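PDB 4QK0: GH127 beta-L-arabinofuranoside from Geobacillus stearothermophilus, which probably hydrolyses beta-L-arabinofuranosidic bonds, releasing L-arabinose from arabinofuranoside substrates as a family 127 glycoside hydrolase. Local coordinates for residues Pro556-Leu561 and Met641-Asn646; Lys377-Val382 and Cys412-Leu417. All coordinates share one frame; numbering follows the deposited sequence.

Contact 1: residues Pro556-Leu561 and Met641-Asn646; sequences PIVYCL and MVVWVN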
ATOM      1  N   PRO A 556      19.961  19.860 -12.514  1.00 21.38           N
ATOM      2  CA  PRO A 556      19.809  18.423 -12.183  1.00 23.54           C
ATOM      3  C   PRO A 556      19.005  18.122 -10.892  1.00 24.70           C
ATOM      4  O   PRO A 556      18.854  16.954 -10.548  1.00 26.39           O
ATOM      5  CB  PRO A 556      21.268  17.978 -11.956  1.00 21.08           C
ATOM      6  CG  PRO A 556      21.882  19.174 -11.309  1.00 20.66           C
ATOM      7  CD  PRO A 556      21.242  20.364 -12.004  1.00 22.68           C
ATOM      8  N   ILE A 557      18.553  19.163 -10.185  1.00 23.84           N
ATOM      9  CA  ILE A 557      18.001  18.991  -8.868  1.00 25.22           C
ATOM     10  C   ILE A 557      16.470  19.025  -8.863  1.00 23.77           C
ATOM     11  O   ILE A 557      15.856  19.979  -9.338  1.00 25.48           O
ATOM     12  CB  ILE A 557      18.571  20.004  -7.870  1.00 25.24           C
ATOM     13  CG1 ILE A 557      20.023  19.576  -7.590  1.00 28.37           C
ATOM     14  CG2 ILE A 557      17.760  19.961  -6.580  1.00 25.36           C
ATOM     15  CD1 ILE A 557      20.753  20.540  -6.703  1.00 30.61           C
ATOM     16  N   VAL A 558      15.919  17.925  -8.374  1.00 22.14           N
ATOM     17  CA  VAL A 558      14.520  17.786  -8.171  1.00 24.89           C
ATOM     18  C   VAL A 558      14.189  18.406  -6.803  1.00 25.82           C
ATOM     19  O   VAL A 558      14.856  18.133  -5.789  1.00 22.66           O
ATOM     20  CB  VAL A 558      14.090  16.314  -8.200  1.00 23.37           C
ATOM     21  CG1 VAL A 558      12.612  16.196  -7.966  1.00 24.95           C
ATOM     22  CG2 VAL A 558      14.401  15.687  -9.556  1.00 25.92           C
ATOM     23  N   TYR A 559      13.098  19.152  -6.811  1.00 25.56           N
ATOM     24  CA  TYR A 559      12.635  19.886  -5.642  1.00 26.86           C
ATOM     25  C   TYR A 559      11.459  19.168  -4.935  1.00 25.36           C
ATOM     26  O   TYR A 559      10.845  18.293  -5.493  1.00 23.03           O
ATOM     27  CB  TYR A 559      12.249  21.308  -6.109  1.00 25.83           C
ATOM     28  CG  TYR A 559      13.476  22.160  -6.146  1.00 26.51           C
ATOM     29  CD1 TYR A 559      14.442  21.992  -7.120  1.00 25.85           C
ATOM     30  CD2 TYR A 559      13.711  23.072  -5.129  1.00 29.14           C
ATOM     31  CE1 TYR A 559      15.643  22.715  -7.091  1.00 28.61           C
ATOM     32  CE2 TYR A 559      14.841  23.846  -5.124  1.00 30.71           C
ATOM     33  CZ  TYR A 559      15.833  23.643  -6.088  1.00 30.68           C
ATOM     34  OH  TYR A 559      16.990  24.379  -6.014  1.00 29.90           O
ATOM     35  N   CYS A 560      11.189  19.569  -3.696  1.00 27.37           N
ATOM     36  CA  CYS A 560      10.062  19.046  -2.908  1.00 25.79           C
ATOM     37  C   CYS A 560       9.502  20.138  -2.034  1.00 28.60           C
ATOM     38  O   CYS A 560      10.156  21.210  -1.857  1.00 24.51           O
ATOM     39  CB  CYS A 560      10.477  17.896  -2.073  1.00 26.73           C
ATOM     40  SG  CYS A 560      11.487  18.279  -0.652  1.00 28.54           S
ATOM     41  N   LEU A 561       8.267  19.929  -1.558  1.00 26.32           N
ATOM     42  CA  LEU A 561       7.659  20.853  -0.576  1.00 26.48           C
ATOM     43  C   LEU A 561       7.610  20.168   0.750  1.00 24.53           C
ATOM     44  O   LEU A 561       7.295  18.968   0.827  1.00 22.94           O
ATOM     45  CB  LEU A 561       6.260  21.252  -0.942  1.00 30.96           C
ATOM     46  CG  LEU A 561       5.946  21.750  -2.326  1.00 35.25           C
ATOM     47  CD1 LEU A 561       4.525  22.319  -2.407  1.00 34.98           C
ATOM     48  CD2 LEU A 561       6.897  22.813  -2.709  1.00 40.37           C
HETATM   49  N   MSE A 641       6.019  15.839   3.367  1.00 26.78           N
HETATM   50  CA  MSE A 641       6.844  16.182   2.176  1.00 25.33           C
HETATM   51  C   MSE A 641       6.216  15.611   0.943  1.00 22.42           C
HETATM   52  O   MSE A 641       5.686  14.531   0.995  1.00 25.16           O
HETATM   53  CB  MSE A 641       8.257  15.632   2.390  1.00 23.00           C
HETATM   54  CG  MSE A 641       9.210  15.985   1.252  1.00 23.78           C
HETATM   55 SE   MSE A 641       9.073  14.607  -0.186  1.00 21.44          SE
HETATM   56  CE  MSE A 641       9.897  13.152   0.679  1.00 21.72           C
ATOM     57  N   VAL A 642       6.201  16.370  -0.151  1.00 23.94           N
ATOM     58  CA  VAL A 642       5.835  15.843  -1.438  1.00 23.13           C
ATOM     59  C   VAL A 642       6.728  16.365  -2.506  1.00 22.56           C
ATOM     60  O   VAL A 642       7.156  17.484  -2.436  1.00 21.09           O
ATOM     61  CB  VAL A 642       4.387  16.168  -1.892  1.00 24.69           C
ATOM     62  CG1 VAL A 642       3.389  15.457  -1.017  1.00 30.06           C
ATOM     63  CG2 VAL A 642       4.091  17.644  -1.844  1.00 24.39           C
ATOM     64  N   VAL A 643       6.921  15.531  -3.537  1.00 21.92           N
ATOM     65  CA  VAL A 643       7.601  15.913  -4.768  1.00 21.13           C
ATOM     66  C   VAL A 643       6.565  16.203  -5.835  1.00 20.54           C
ATOM     67  O   VAL A 643       6.591  17.261  -6.465  1.00 18.05           O
ATOM     68  CB  VAL A 643       8.534  14.789  -5.289  1.00 22.38           C
ATOM     69  CG1 VAL A 643       9.051  15.063  -6.709  1.00 21.80           C
ATOM     70  CG2 VAL A 643       9.706  14.626  -4.354  1.00 24.87           C
ATOM     71  N   TRP A 644       5.648  15.259  -6.040  1.00 20.81           N
ATOM     72  CA  TRP A 644       4.680  15.439  -7.061  1.00 22.50           C
ATOM     73  C   TRP A 644       3.507  16.217  -6.478  1.00 24.44           C
ATOM     74  O   TRP A 644       2.747  15.703  -5.659  1.00 28.59           O
ATOM     75  CB  TRP A 644       4.258  14.086  -7.627  1.00 21.53           C
ATOM     76  CG  TRP A 644       5.325  13.496  -8.424  1.00 22.23           C
ATOM     77  CD1 TRP A 644       6.256  12.581  -8.020  1.00 21.42           C
ATOM     78  CD2 TRP A 644       5.584  13.756  -9.796  1.00 21.89           C
ATOM     79  NE1 TRP A 644       7.095  12.298  -9.037  1.00 24.08           N
ATOM     80  CE2 TRP A 644       6.685  12.986 -10.156  1.00 22.71           C
ATOM     81  CE3 TRP A 644       4.978  14.562 -10.760  1.00 23.13           C
ATOM     82  CZ2 TRP A 644       7.218  12.998 -11.441  1.00 23.48           C
ATOM     83  CZ3 TRP A 644       5.479  14.554 -12.032  1.00 25.19           C
ATOM     84  CH2 TRP A 644       6.623  13.790 -12.359  1.00 23.90           C
ATOM     85  N   VAL A 645       3.315  17.426  -6.944  1.00 26.76           N
ATOM     86  CA  VAL A 645       2.234  18.263  -6.441  1.00 28.16           C
ATOM     87  C   VAL A 645       1.065  18.334  -7.419  1.00 27.51           C
ATOM     88  O   VAL A 645       1.263  18.329  -8.636  1.00 23.80           O
ATOM     89  CB  VAL A 645       2.746  19.628  -5.852  1.00 31.43           C
ATOM     90  CG1 VAL A 645       4.229  19.834  -5.964  1.00 33.48           C
ATOM     91  CG2 VAL A 645       1.998  20.841  -6.323  1.00 31.13           C
ATOM     92  N   ASN A 646      -0.138  18.341  -6.880  1.00 26.57           N
ATOM     93  CA  ASN A 646      -1.328  18.529  -7.656  1.00 27.15           C
ATOM     94  C   ASN A 646      -1.341  19.797  -8.453  1.00 28.67           C
ATOM     95  O   ASN A 646      -0.970  20.820  -7.988  1.00 28.82           O
ATOM     96  CB  ASN A 646      -2.581  18.472  -6.803  1.00 27.31           C
ATOM     97  CG  ASN A 646      -2.861  17.122  -6.285  1.00 23.10           C
ATOM     98  OD1 ASN A 646      -2.879  16.931  -5.127  1.00 32.67           O
ATOM     99  ND2 ASN A 646      -3.076  16.200  -7.138  1.00 21.72           N
TER
HETATM  100  O   HOH W   1       8.690  19.042  -6.985  1.00 26.97           O

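Contact 2: residues Lys377-Val382 and Cys412-Leu417; sequences KKFFYV and CCPPNL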
ATOM      1  N   LYS A 377      24.943  12.233  10.231  1.00 29.70           N
ATOM      2  CA  LYS A 377      24.754  11.447  11.451  1.00 32.50           C
ATOM      3  C   LYS A 377      23.640  10.433  11.407  1.00 31.69           C
ATOM      4  O   LYS A 377      23.672   9.478  12.180  1.00 31.21           O
ATOM      5  CB  LYS A 377      24.518  12.372  12.648  1.00 40.76           C
ATOM      6  CG  LYS A 377      25.771  13.048  13.103  1.00 43.36           C
ATOM      7  CD  LYS A 377      25.478  14.085  14.153  1.00 54.74           C
ATOM      8  CE  LYS A 377      26.795  14.740  14.537  1.00 62.16           C
ATOM      9  NZ  LYS A 377      26.570  16.014  15.265  1.00 66.20           N
ATOM     10  N   LYS A 378      22.647  10.667  10.542  1.00 28.26           N
ATOM     11  CA  LYS A 378      21.533   9.772  10.384  1.00 29.48           C
ATOM     12  C   LYS A 378      21.219   9.489   8.905  1.00 26.03           C
ATOM     13  O   LYS A 378      21.550  10.287   8.026  1.00 25.11           O
ATOM     14  CB  LYS A 378      20.311  10.351  11.108  1.00 33.96           C
ATOM     15  CG  LYS A 378      20.615  10.531  12.590  1.00 38.36           C
ATOM     16  CD  LYS A 378      19.411  10.702  13.486  1.00 42.29           C
ATOM     17  CE  LYS A 378      18.962  12.155  13.518  1.00 52.17           C
ATOM     18  NZ  LYS A 378      18.308  12.449  14.823  1.00 55.26           N
ATOM     19  N   PHE A 379      20.534   8.367   8.678  1.00 27.72           N
ATOM     20  CA  PHE A 379      20.288   7.832   7.351  1.00 27.75           C
ATOM     21  C   PHE A 379      18.856   7.335   7.140  1.00 30.48           C
ATOM     22  O   PHE A 379      18.148   6.972   8.095  1.00 24.81           O
ATOM     23  CB  PHE A 379      21.240   6.693   7.093  1.00 31.76           C
ATOM     24  CG  PHE A 379      22.677   7.059   7.282  1.00 37.08           C
ATOM     25  CD1 PHE A 379      23.281   6.972   8.572  1.00 42.79           C
ATOM     26  CD2 PHE A 379      23.431   7.554   6.244  1.00 37.86           C
ATOM     27  CE1 PHE A 379      24.617   7.329   8.779  1.00 40.46           C
ATOM     28  CE2 PHE A 379      24.778   7.881   6.457  1.00 41.36           C
ATOM     29  CZ  PHE A 379      25.364   7.763   7.708  1.00 36.90           C
ATOM     30  N   PHE A 380      18.452   7.339   5.864  1.00 27.82           N
ATOM     31  CA  PHE A 380      17.306   6.597   5.395  1.00 26.07           C
ATOM     32  C   PHE A 380      17.754   5.327   4.672  1.00 26.84           C
ATOM     33  O   PHE A 380      18.748   5.315   3.922  1.00 28.38           O
ATOM     34  CB  PHE A 380      16.526   7.403   4.355  1.00 25.45           C
ATOM     35  CG  PHE A 380      15.586   8.399   4.893  1.00 23.17           C
ATOM     36  CD1 PHE A 380      14.815   8.136   5.981  1.00 24.25           C
ATOM     37  CD2 PHE A 380      15.496   9.617   4.305  1.00 25.92           C
ATOM     38  CE1 PHE A 380      13.964   9.109   6.471  1.00 25.12           C
ATOM     39  CE2 PHE A 380      14.638  10.596   4.775  1.00 29.07           C
ATOM     40  CZ  PHE A 380      13.860  10.332   5.862  1.00 24.72           C
ATOM     41  N   TYR A 381      17.000   4.260   4.883  1.00 28.00           N
ATOM     42  CA  TYR A 381      17.078   3.074   4.063  1.00 28.86           C
ATOM     43  C   TYR A 381      16.169   3.334   2.849  1.00 27.67           C
ATOM     44  O   TYR A 381      16.600   3.258   1.729  1.00 27.14           O
ATOM     45  CB  TYR A 381      16.656   1.901   4.907  1.00 35.09           C
ATOM     46  CG  TYR A 381      17.168   0.565   4.463  1.00 43.69           C
ATOM     47  CD1 TYR A 381      16.465  -0.165   3.520  1.00 50.01           C
ATOM     48  CD2 TYR A 381      18.312   0.004   5.017  1.00 52.06           C
ATOM     49  CE1 TYR A 381      16.889  -1.410   3.092  1.00 57.96           C
ATOM     50  CE2 TYR A 381      18.739  -1.258   4.608  1.00 61.62           C
ATOM     51  CZ  TYR A 381      18.022  -1.959   3.627  1.00 64.60           C
ATOM     52  OH  TYR A 381      18.382  -3.210   3.151  1.00 67.49           O
ATOM     53  N   VAL A 382      14.953   3.796   3.107  1.00 25.81           N
ATOM     54  CA  VAL A 382      13.902   4.039   2.110  1.00 23.95           C
ATOM     55  C   VAL A 382      13.763   5.489   1.800  1.00 22.62           C
ATOM     56  O   VAL A 382      13.793   6.312   2.711  1.00 21.94           O
ATOM     57  CB  VAL A 382      12.577   3.545   2.703  1.00 24.54           C
ATOM     58  CG1 VAL A 382      11.388   4.101   1.995  1.00 22.62           C
ATOM     59  CG2 VAL A 382      12.581   2.028   2.745  1.00 22.41           C
ATOM     60  N   CYS A 412      23.688  -0.714   5.955  1.00 80.11           N
ATOM     61  CA  CYS A 412      24.399  -0.536   4.702  1.00 82.93           C
ATOM     62  C   CYS A 412      24.272   0.900   4.189  1.00 72.40           C
ATOM     63  O   CYS A 412      25.191   1.427   3.582  1.00 76.66           O
ATOM     64  CB  CYS A 412      23.886  -1.531   3.654  1.00 93.12           C
ATOM     65  SG  CYS A 412      22.115  -1.421   3.296  1.00 96.02           S
ATOM     66  N   CYS A 413      23.143   1.540   4.438  1.00 70.81           N
ATOM     67  CA  CYS A 413      22.968   2.921   4.022  1.00 75.86           C
ATOM     68  C   CYS A 413      24.260   3.734   4.249  1.00 87.10           C
ATOM     69  O   CYS A 413      24.683   4.458   3.342  1.00 82.50           O
ATOM     70  CB  CYS A 413      21.805   3.549   4.770  1.00 76.89           C
ATOM     71  SG  CYS A 413      20.853   2.314   5.677  1.00100.48           S
ATOM     72  N   PRO A 414      24.903   3.604   5.449  1.00 91.77           N
ATOM     73  CA  PRO A 414      26.126   4.393   5.717  1.00 90.36           C
ATOM     74  C   PRO A 414      27.439   3.982   4.971  1.00 92.13           C
ATOM     75  O   PRO A 414      27.921   4.781   4.167  1.00 62.97           O
ATOM     76  CB  PRO A 414      26.280   4.329   7.252  1.00 89.21           C
ATOM     77  CG  PRO A 414      25.042   3.691   7.779  1.00 88.59           C
ATOM     78  CD  PRO A 414      24.471   2.877   6.661  1.00 91.19           C
ATOM     79  N   PRO A 415      28.029   2.767   5.235  1.00117.82           N
ATOM     80  CA  PRO A 415      29.318   2.485   4.551  1.00109.31           C
ATOM     81  C   PRO A 415      29.138   2.381   3.033  1.00 89.47           C
ATOM     82  O   PRO A 415      30.133   2.551   2.262  1.00 72.06           O
ATOM     83  CB  PRO A 415      29.771   1.135   5.151  1.00118.21           C
ATOM     84  CG  PRO A 415      28.515   0.461   5.595  1.00121.37           C
ATOM     85  CD  PRO A 415      27.531   1.565   5.947  1.00127.05           C
ATOM     86  N   ASN A 416      27.876   2.122   2.633  1.00 65.10           N
ATOM     87  CA  ASN A 416      27.501   2.190   1.255  1.00 46.63           C
ATOM     88  C   ASN A 416      27.544   3.618   0.756  1.00 36.68           C
ATOM     89  O   ASN A 416      28.255   3.856  -0.216  1.00 37.19           O
ATOM     90  CB  ASN A 416      26.210   1.451   0.945  1.00 50.45           C
ATOM     91  CG  ASN A 416      26.429   0.241   0.014  1.00 57.89           C
ATOM     92  OD1 ASN A 416      26.375  -0.895   0.473  1.00 66.90           O
ATOM     93  ND2 ASN A 416      26.692   0.485  -1.287  1.00 48.84           N
ATOM     94  N   LEU A 417      26.847   4.585   1.354  1.00 31.50           N
ATOM     95  CA  LEU A 417      26.963   5.967   0.834  1.00 30.99           C
ATOM     96  C   LEU A 417      28.365   6.514   0.932  1.00 27.35           C
ATOM     97  O   LEU A 417      28.809   7.214   0.064  1.00 29.71           O
ATOM     98  CB  LEU A 417      26.084   6.957   1.537  1.00 33.96           C
ATOM     99  CG  LEU A 417      24.781   7.348   0.854  1.00 38.83           C
ATOM    100  CD1 LEU A 417      24.018   8.240   1.827  1.00 41.48           C
ATOM    101  CD2 LEU A 417      24.964   8.071  -0.476  1.00 38.35           C
TER

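Contact 1: residues Pro556-Leu561 and Met641-Asn646
Val558 and Val643 meet methyl to methyl at the apolar centre, CG1 to CG1 at 3.9 Å, their side chains crossing at about a right angle. Val643 carries CG1 anti to its backbone N (chi1 169°), which leaves CG2 to reach CB of Cys560, 4.1 Å from it. Farther along, SG of Cys560 lies 3.8 Å from CG of selenomethionine Met641, whose chain bends at its second and third torsions and brings the selenium back toward CB of the same cysteine. Leu561 and Val642 put their side chains on one face of the sheet, and CD1 of Leu561 extends there to CG1 of Val645, 4.3 Å away.

Outward from this packing lies the backbone edge. Leu561 and Val642 form an antiparallel hydrogen-bonded pair: Leu561 N to Val642 O is 2.8 Å and nearly straight (167° at the hydrogen), and Val642 N to Leu561 O is 3.0 Å. CA of Met641 adds a CA-H...O contact to Leu561 O. The pairing is not continued at Val643, whose backbone leaves the extended range (psi -52°), and a water takes over by donating to Tyr559 O (2.7 Å) and Val643 O (2.8 Å).

Both segments belong to the C-terminal beta domain. Strand 557-562 also pairs with strands 549-554 and 620-629, Phe625 and Ala627 of the latter touching Leu561, while Met641 and Val643 make backbone hydrogen bonds to Val387 and Leu385, respectively. Helix 354-365 packs against Val558 through Arg362.

Contact 2: residues Lys377-Val382 and Cys412-Leu417
Phe379 turns its ring onto Pro414 by placing CG anti to its own carbonyl carbon (chi1 -55°), whereas Tyr381 holds CG anti to the backbone N (chi1 -156°), which carries the CD2-CE2 side of its ring to the sulfurs of Cys412 and Cys413. At Phe379 the contact is CH-pi: Pro414 CB stands over one face of the ring, 3.8 Å from its centroid and 21° off the normal, displaced toward the rim near CZ. CB of Phe379 also meets CB of Cys413 at 3.9 Å, and that same cysteine carbon lies 3.6 Å from Phe380 O. At Tyr381 the contacts are sulfur-aromatic and oblique: Cys413 SG lies 3.5 Å from CD2 and Cys412 SG 3.6 Å from CE2. Cys412, Cys413 and Pro414 are all poorly ordered, and exact distances carry less weight. An alanine at Phe379 would probably open a gap beside Pro414 and leave the first turn of helix 413-422 less firmly seated on the loop.

Val34 of helix 22-42 also packs on Phe379, and Cys335 of helix 334-350 lies against Cys412. The Tyr381 side chain also touches Glu317 and Glu333. In characterised GH127 relatives cysteines and a glutamate hold an active-site zinc; the clustering of Cys335, Cys412 and Cys413 in this catalytic domain is consistent with a related pocket, although no metal is among the coordinates.

In the fold
From the N terminus, the chain lays down strand 15-18, then the helices of the catalytic domain and, after helix 354-365, enters the loop 377-382. Contact 2 closes the following 29-residue excursion, almost devoid of regular structure, on reaching 412-417, at the N-terminal part of helix 413-422. Only much later does contact 1 close the 79-residue excursion, largely strands and loops, between 556-561 and 641-646. The two are in series, neither nested nor crossed, with centres 21 Å apart and nearest atoms about 7 Å apart. They are nonetheless connected: strand 386-387, just past 377-382, pairs with strand 641-647, and Trp633 meets both Phe380 and Met641, joining catalytic and C-terminal domains.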